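Local coordinates for protein excinuclease ABC, subunit A. (Deinococcus radiodurans, PDB 2VF7) that probably binds DNA and hydrolyses ATP as a zinc-containing UvrA-family member of the ABC superfamily, taking part in the repair of damaged DNA, at residues D590-P593 with I594-P598; L724-A728 with T729-G733. The protein carries 1 engineered substitution. All coordinates share one frame; numbering follows the deposited sequence. Where two conformers were deposited one is given.

Interaction 1: residues D590-P593 with I594-P598; sequences DQKP and IGRTP
From Pro-593 to Arg-596 the backbone bends through a helical conformation at Ile-594 between two extended residues, bringing the CA atoms of Pro-593 and Arg-596 to 6.5 Å. The turn follows strand 585-589 and, by sequence and position, probably corresponds to the Q-loop of ABC ATPases, with Gln-591 as its glutamine. It illustrates how a loop without regular structure can fold a long side chain back over its own beginning. In the conformer described, one of two deposited for Arg-596, the chain bends at chi2 (64°) and then runs out straight, so that its guanidinium returns across the proline ring at about a right angle; the contacts of this group hold for that copy alone. Pro-593 CD lies 4.0 Å from NH1 of Arg-596, over one face of the guanidinium and displaced toward its rim. NH1 of Arg-596 also comes within 3.3 Å of Pro-593 O, a carbonyl that receives a weak hydrogen bond from Lys-740. In its given conformer, Asp-590 also forms a salt bridge with Lys-740, which belongs to helix 733-743. Beyond the proline, the other terminal nitrogen, NH2 of Arg-596, meets Lys-592 CB obliquely at 4.1 Å. The lysine chain bends away from there, keeping its NZ 5.3 Å from NH2 of Arg-596. Round the bend itself, Pro-593 CB rests 3.2 Å from Gly-595 O.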
ATOM      1  N   ASP A 590      -5.438  21.706  27.388  1.00 66.24           N
ATOM      2  CA  ASP A 590      -4.513  21.128  26.410  1.00 66.53           C
ATOM      3  C   ASP A 590      -4.988  21.291  24.966  1.00 66.36           C
ATOM      4  O   ASP A 590      -6.151  21.613  24.700  1.00 66.32           O
ATOM      5  CB  ASP A 590      -4.298  19.630  26.719  1.00 66.78           C
ATOM      6  CG  ASP A 590      -5.564  18.934  27.313  0.80 68.58           C
ATOM      7  OD1 ASP A 590      -5.430  17.810  27.857  1.00 69.87           O
ATOM      8  OD2 ASP A 590      -6.689  19.491  27.247  1.00 69.00           O
ATOM      9  N   GLN A 591      -4.068  21.053  24.036  1.00 66.08           N
ATOM     10  CA  GLN A 591      -4.354  21.082  22.596  1.00 65.59           C
ATOM     11  C   GLN A 591      -4.967  19.771  22.065  1.00 64.28           C
ATOM     12  O   GLN A 591      -5.517  19.751  20.955  1.00 63.52           O
ATOM     13  CB  GLN A 591      -3.073  21.396  21.822  0.60 66.10           C
ATOM     14  CG  GLN A 591      -1.900  20.449  22.140  0.60 68.45           C
ATOM     15  CD  GLN A 591      -1.337  20.630  23.548  1.00 71.64           C
ATOM     16  OE1 GLN A 591      -1.057  19.649  24.249  1.00 72.80           O
ATOM     17  NE2 GLN A 591      -1.163  21.890  23.966  1.00 73.49           N
ATOM     18  N   LYS A 592      -4.849  18.699  22.861  1.00 62.54           N
ATOM     19  CA  LYS A 592      -5.300  17.341  22.505  1.00 61.35           C
ATOM     20  C   LYS A 592      -6.794  17.290  22.112  1.00 60.47           C
ATOM     21  O   LYS A 592      -7.546  18.200  22.457  1.00 59.71           O
ATOM     22  CB  LYS A 592      -5.007  16.354  23.652  1.00 61.05           C
ATOM     23  CG  LYS A 592      -3.744  16.666  24.440  1.00 61.55           C
ATOM     24  CD  LYS A 592      -2.868  15.451  24.698  1.00 60.75           C
ATOM     25  CE  LYS A 592      -2.020  15.105  23.481  1.00 61.20           C
ATOM     26  NZ  LYS A 592      -0.694  14.515  23.875  1.00 61.73           N
ATOM     27  N   PRO A 593      -7.216  16.236  21.379  1.00 59.91           N
ATOM     28  CA  PRO A 593      -8.614  16.135  20.931  1.00 59.69           C
ATOM     29  C   PRO A 593      -9.586  15.917  22.085  1.00 59.55           C
ATOM     30  O   PRO A 593      -9.165  15.543  23.184  1.00 59.57           O
ATOM     31  CB  PRO A 593      -8.609  14.901  20.019  1.00 59.78           C
ATOM     32  CG  PRO A 593      -7.161  14.597  19.742  1.00 59.94           C
ATOM     33  CD  PRO A 593      -6.405  15.096  20.910  1.00 59.94           C
ATOM     34  N   ILE A 594     -10.879  16.122  21.840  1.00 59.45           N
ATOM     35  CA  ILE A 594     -11.855  15.888  22.885  1.00 58.72           C
ATOM     36  C   ILE A 594     -12.041  14.381  23.064  1.00 59.66           C
ATOM     37  O   ILE A 594     -12.181  13.908  24.201  1.00 60.12           O
ATOM     38  CB  ILE A 594     -13.183  16.668  22.681  1.00 58.87           C
ATOM     39  CG1 ILE A 594     -13.856  16.331  21.346  1.00 58.27           C
ATOM     40  CG2 ILE A 594     -12.946  18.170  22.841  1.00 57.51           C
ATOM     41  CD1 ILE A 594     -15.298  16.829  21.229  1.00 58.35           C
ATOM     42  N   GLY A 595     -12.012  13.643  21.944  1.00 59.93           N
ATOM     43  CA  GLY A 595     -11.894  12.174  21.918  1.00 59.37           C
ATOM     44  C   GLY A 595     -11.060  11.724  20.722  1.00 59.31           C
ATOM     45  O   GLY A 595     -10.784  12.518  19.820  1.00 59.25           O
ATOM     46  N   ARG A 596     -10.662  10.451  20.717  1.00 58.86           N
ATOM     47  CA  ARG A 596      -9.816   9.876  19.659  1.00 59.01           C
ATOM     48  C   ARG A 596     -10.584   9.210  18.501  1.00 58.77           C
ATOM     49  O   ARG A 596     -10.004   8.933  17.448  1.00 58.06           O
ATOM     50  CB  ARG A 596      -8.820   8.866  20.252  1.00 58.95           C
ATOM     51  CG  ARG A 596      -7.541   9.475  20.847  1.00 60.84           C
ATOM     52  CD  ARG A 596      -7.853  10.362  22.060  1.00 62.98           C
ATOM     53  NE  ARG A 596      -6.662  10.850  22.756  0.70 64.54           N
ATOM     54  CZ  ARG A 596      -6.642  11.919  23.553  0.70 64.77           C
ATOM     55  NH1 ARG A 596      -7.754  12.627  23.745  0.70 63.43           N
ATOM     56  NH2 ARG A 596      -5.505  12.285  24.148  0.70 63.81           N
ATOM     57  N   THR A 597     -11.878   8.946  18.722  1.00 58.56           N
ATOM     58  CA  THR A 597     -12.752   8.269  17.758  1.00 58.06           C
ATOM     59  C   THR A 597     -13.959   9.158  17.520  1.00 57.78           C
ATOM     60  O   THR A 597     -14.109  10.168  18.203  1.00 57.51           O
ATOM     61  CB  THR A 597     -13.217   6.886  18.260  1.00 57.65           C
ATOM     62  OG1 THR A 597     -14.181   7.057  19.311  1.00 59.37           O
ATOM     63  CG2 THR A 597     -12.036   6.054  18.761  1.00 57.28           C
ATOM     64  N   PRO A 598     -14.807   8.812  16.525  1.00 58.05           N
ATOM     65  CA  PRO A 598     -16.033   9.589  16.254  1.00 57.62           C
ATOM     66  C   PRO A 598     -17.219   9.449  17.239  1.00 58.04           C
ATOM     67  O   PRO A 598     -18.277  10.049  16.986  1.00 58.02           O
ATOM     68  CB  PRO A 598     -16.437   9.120  14.843  1.00 57.74           C
ATOM     69  CG  PRO A 598     -15.275   8.272  14.319  1.00 56.83           C
ATOM     70  CD  PRO A 598     -14.627   7.721  15.540  1.00 57.60           C
TER

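Interaction 2: residues L724-A728 with T729-G733; sequences LGQPA and TELSG. With ADP (adenosine-5'-diphosphate), chain E.
The approach to the ABC signature motif, whose LSGGE sequence starts at Leu-731, is a short 3-10 turn across which Gln-726 and Glu-730 meet beside bound ADP. Two successive backbone bonds close the turn: Glu-730 N donates to Pro-727 O at 3.3 Å, and Leu-731 N to Ala-728 O at 3.2 Å. The side chains then show how a tight turn can present two groups to one ligand. Gln-726 reaches the ribose because its chain is extended throughout (chi1 -169°), and NE2 gives ADP O2' a nearly straight hydrogen bond of 3.1 Å (175°). The same NE2 makes a weak, bent bond of 3.3 Å to Glu-730 OE2, the amide and carboxylate planes lying 74° apart. A weak bond from Arg-723 N to Gln-726 OE1 helps to fix which way the amide is turned. Glu-730 covers one face of the adenine at its N1-C2 end: CB stands 3.6 Å from ADP N1, over the ring, and the chain then slopes past the rim, bringing CD 3.2 Å from ADP C2, while Trp-649 touches the glutamate from strand 649-652. An alanine in place of Glu-730 would strip the carboxylate from C2 and is likely to leave the Gln-726 amide less firmly steered toward the ribose. Leu-731 CD2 packs 3.8 Å from Gln-726 NE2, and Ser-732 occupies the N-cap position of helix 733-743, its N bonded to OE1 of Glu-735. Since Lys-49 and its P-loop neighbours hold the phosphates of this ADP, the signature region of one ATPase half faces the nucleotide of the other, the composite site typical of ABC ATPases.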
ATOM      1  N   LEU A 724     -23.441  20.087  16.473  1.00 54.28           N
ATOM      2  CA  LEU A 724     -23.555  19.442  17.784  1.00 53.66           C
ATOM      3  C   LEU A 724     -22.981  18.030  17.837  1.00 53.10           C
ATOM      4  O   LEU A 724     -22.265  17.689  18.767  1.00 53.39           O
ATOM      5  CB  LEU A 724     -25.029  19.433  18.217  1.00 53.96           C
ATOM      6  CG  LEU A 724     -25.410  20.607  19.103  1.00 53.25           C
ATOM      7  CD1 LEU A 724     -24.871  21.885  18.519  1.00 53.12           C
ATOM      8  CD2 LEU A 724     -26.914  20.647  19.284  1.00 53.34           C
ATOM      9  N   GLY A 725     -23.291  17.231  16.825  1.00 52.53           N
ATOM     10  CA  GLY A 725     -22.836  15.845  16.711  1.00 52.64           C
ATOM     11  C   GLY A 725     -21.580  15.646  15.864  1.00 52.81           C
ATOM     12  O   GLY A 725     -21.150  14.515  15.647  1.00 53.33           O
ATOM     13  N   GLN A 726     -20.974  16.735  15.391  1.00 52.80           N
ATOM     14  CA  GLN A 726     -19.817  16.633  14.481  1.00 51.43           C
ATOM     15  C   GLN A 726     -18.743  15.819  15.180  1.00 51.60           C
ATOM     16  O   GLN A 726     -18.355  16.173  16.288  1.00 51.71           O
ATOM     17  CB  GLN A 726     -19.305  18.020  14.077  1.00 51.01           C
ATOM     18  CG  GLN A 726     -18.297  17.964  12.948  1.00 51.52           C
ATOM     19  CD  GLN A 726     -17.848  19.313  12.422  1.00 50.65           C
ATOM     20  OE1 GLN A 726     -18.469  20.359  12.673  1.00 47.91           O
ATOM     21  NE2 GLN A 726     -16.774  19.292  11.647  1.00 49.61           N
ATOM     22  N   PRO A 727     -18.284  14.701  14.560  1.00 51.48           N
ATOM     23  CA  PRO A 727     -17.337  13.812  15.234  1.00 51.83           C
ATOM     24  C   PRO A 727     -16.031  14.534  15.529  1.00 51.94           C
ATOM     25  O   PRO A 727     -15.647  15.411  14.771  1.00 52.53           O
ATOM     26  CB  PRO A 727     -17.067  12.724  14.190  1.00 52.18           C
ATOM     27  CG  PRO A 727     -18.183  12.786  13.268  1.00 51.14           C
ATOM     28  CD  PRO A 727     -18.582  14.222  13.204  1.00 51.06           C
ATOM     29  N   ALA A 728     -15.353  14.130  16.600  1.00 51.54           N
ATOM     30  CA  ALA A 728     -14.117  14.752  17.070  1.00 50.49           C
ATOM     31  C   ALA A 728     -12.933  14.530  16.136  1.00 50.38           C
ATOM     32  O   ALA A 728     -11.957  15.280  16.144  1.00 49.95           O
ATOM     33  CB  ALA A 728     -13.787  14.205  18.454  1.00 50.26           C
ATOM     34  N   THR A 729     -13.004  13.473  15.340  1.00 50.09           N
ATOM     35  CA  THR A 729     -11.913  13.166  14.431  1.00 49.73           C
ATOM     36  C   THR A 729     -11.830  14.177  13.269  1.00 50.00           C
ATOM     37  O   THR A 729     -10.808  14.240  12.576  1.00 49.01           O
ATOM     38  CB  THR A 729     -12.003  11.696  13.936  1.00 50.30           C
ATOM     39  OG1 THR A 729     -13.360  11.392  13.591  1.00 47.65           O
ATOM     40  CG2 THR A 729     -11.545  10.740  15.045  1.00 48.95           C
ATOM     41  N   GLU A 730     -12.898  14.969  13.083  1.00 49.80           N
ATOM     42  CA  GLU A 730     -12.977  16.018  12.051  1.00 50.01           C
ATOM     43  C   GLU A 730     -12.498  17.371  12.565  1.00 49.07           C
ATOM     44  O   GLU A 730     -12.667  18.379  11.890  1.00 48.55           O
ATOM     45  CB  GLU A 730     -14.444  16.179  11.596  1.00 50.39           C
ATOM     46  CG  GLU A 730     -15.016  14.948  10.936  1.00 51.71           C
ATOM     47  CD  GLU A 730     -16.359  15.161  10.294  1.00 53.23           C
ATOM     48  OE1 GLU A 730     -16.764  14.305   9.468  1.00 58.15           O
ATOM     49  OE2 GLU A 730     -17.035  16.169  10.607  1.00 60.55           O
ATOM     50  N   LEU A 731     -11.947  17.420  13.779  1.00 48.96           N
ATOM     51  CA  LEU A 731     -11.660  18.718  14.414  1.00 48.80           C
ATOM     52  C   LEU A 731     -10.179  18.982  14.600  1.00 48.47           C
ATOM     53  O   LEU A 731      -9.402  18.071  14.849  1.00 48.56           O
ATOM     54  CB  LEU A 731     -12.402  18.885  15.741  1.00 48.35           C
ATOM     55  CG  LEU A 731     -13.925  18.694  15.853  1.00 50.27           C
ATOM     56  CD1 LEU A 731     -14.383  19.089  17.229  1.00 50.97           C
ATOM     57  CD2 LEU A 731     -14.736  19.458  14.833  1.00 53.97           C
ATOM     58  N   SER A 732      -9.805  20.242  14.477  1.00 48.83           N
ATOM     59  CA  SER A 732      -8.410  20.660  14.532  1.00 49.85           C
ATOM     60  C   SER A 732      -8.016  20.835  15.990  1.00 50.66           C
ATOM     61  O   SER A 732      -8.832  20.626  16.883  1.00 51.57           O
ATOM     62  CB  SER A 732      -8.248  21.984  13.804  1.00 49.70           C
ATOM     63  OG  SER A 732      -9.241  22.904  14.240  1.00 50.40           O
ATOM     64  N   GLY A 733      -6.779  21.233  16.244  1.00 50.83           N
ATOM     65  CA  GLY A 733      -6.338  21.370  17.623  1.00 51.16           C
ATOM     66  C   GLY A 733      -6.980  22.541  18.345  1.00 50.84           C
ATOM     67  O   GLY A 733      -7.382  22.407  19.507  1.00 51.49           O
TER
HETATM   68  PB  ADP E 902     -10.224  26.650   7.956  1.00 43.47           P
HETATM   69  O1B ADP E 902     -10.065  28.090   7.558  1.00 47.23           O
HETATM   70  O2B ADP E 902     -10.524  26.456   9.412  1.00 45.01           O
HETATM   71  O3B ADP E 902      -9.069  25.790   7.477  1.00 46.30           O
HETATM   72  PA  ADP E 902     -12.051  24.609   7.393  1.00 39.89           P
HETATM   73  O1A ADP E 902     -11.346  23.985   8.599  1.00 37.11           O
HETATM   74  O2A ADP E 902     -12.003  23.897   6.082  1.00 42.67           O
HETATM   75  O3A ADP E 902     -11.544  26.117   7.185  1.00 40.97           O
HETATM   76  O5' ADP E 902     -13.609  24.702   7.783  1.00 41.35           O
HETATM   77  C5' ADP E 902     -14.683  24.819   6.845  1.00 39.25           C
HETATM   78  C4' ADP E 902     -15.724  23.764   7.177  1.00 39.34           C
HETATM   79  O4' ADP E 902     -15.175  22.476   6.870  1.00 39.71           O
HETATM   80  C3' ADP E 902     -16.146  23.702   8.645  1.00 39.63           C
HETATM   81  O3' ADP E 902     -17.572  23.469   8.762  1.00 36.89           O
HETATM   82  C2' ADP E 902     -15.341  22.519   9.165  1.00 39.03           C
HETATM   83  O2' ADP E 902     -15.889  21.921  10.335  1.00 39.62           O
HETATM   84  C1' ADP E 902     -15.336  21.580   7.964  1.00 39.55           C
HETATM   85  N9  ADP E 902     -14.204  20.633   7.957  1.00 39.48           N
HETATM   86  C8  ADP E 902     -12.899  20.975   7.899  1.00 39.84           C
HETATM   87  N7  ADP E 902     -12.084  19.903   7.919  1.00 37.04           N
HETATM   88  C5  ADP E 902     -12.898  18.832   7.979  1.00 38.64           C
HETATM   89  C6  ADP E 902     -12.691  17.374   7.987  1.00 38.51           C
HETATM   90  N6  ADP E 902     -11.432  16.863   7.972  1.00 40.16           N
HETATM   91  N1  ADP E 902     -13.784  16.593   8.039  1.00 40.37           N
HETATM   92  C2  ADP E 902     -15.043  17.088   8.060  1.00 39.14           C
HETATM   93  N3  ADP E 902     -15.305  18.401   8.040  1.00 40.30           N
HETATM   94  C4  ADP E 902     -14.288  19.308   7.993  1.00 39.63           C

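Overall arrangement
Interactions 1 and 2 lie far apart in sequence, yet their centres are 8 Å apart and their loops pack directly on each other. Ile-594 CG1 touches Ala-728 CB at 3.6 Å, Pro-598 CB meets Pro-727 CB at 3.7 Å, and Arg-596 O lies 3.4 Å from Thr-729 CG2. The probable Q-loop thus backs the turn that leads into the signature helix, and Lys-740 of that helix also bonds to the loop, through Asp-590 and, weakly, Pro-593 O. Interaction 2 binds the nucleotide directly, whereas residues 590-598 stand behind it: the side chain of Ile-594 is about 8 Å from that of Gln-726.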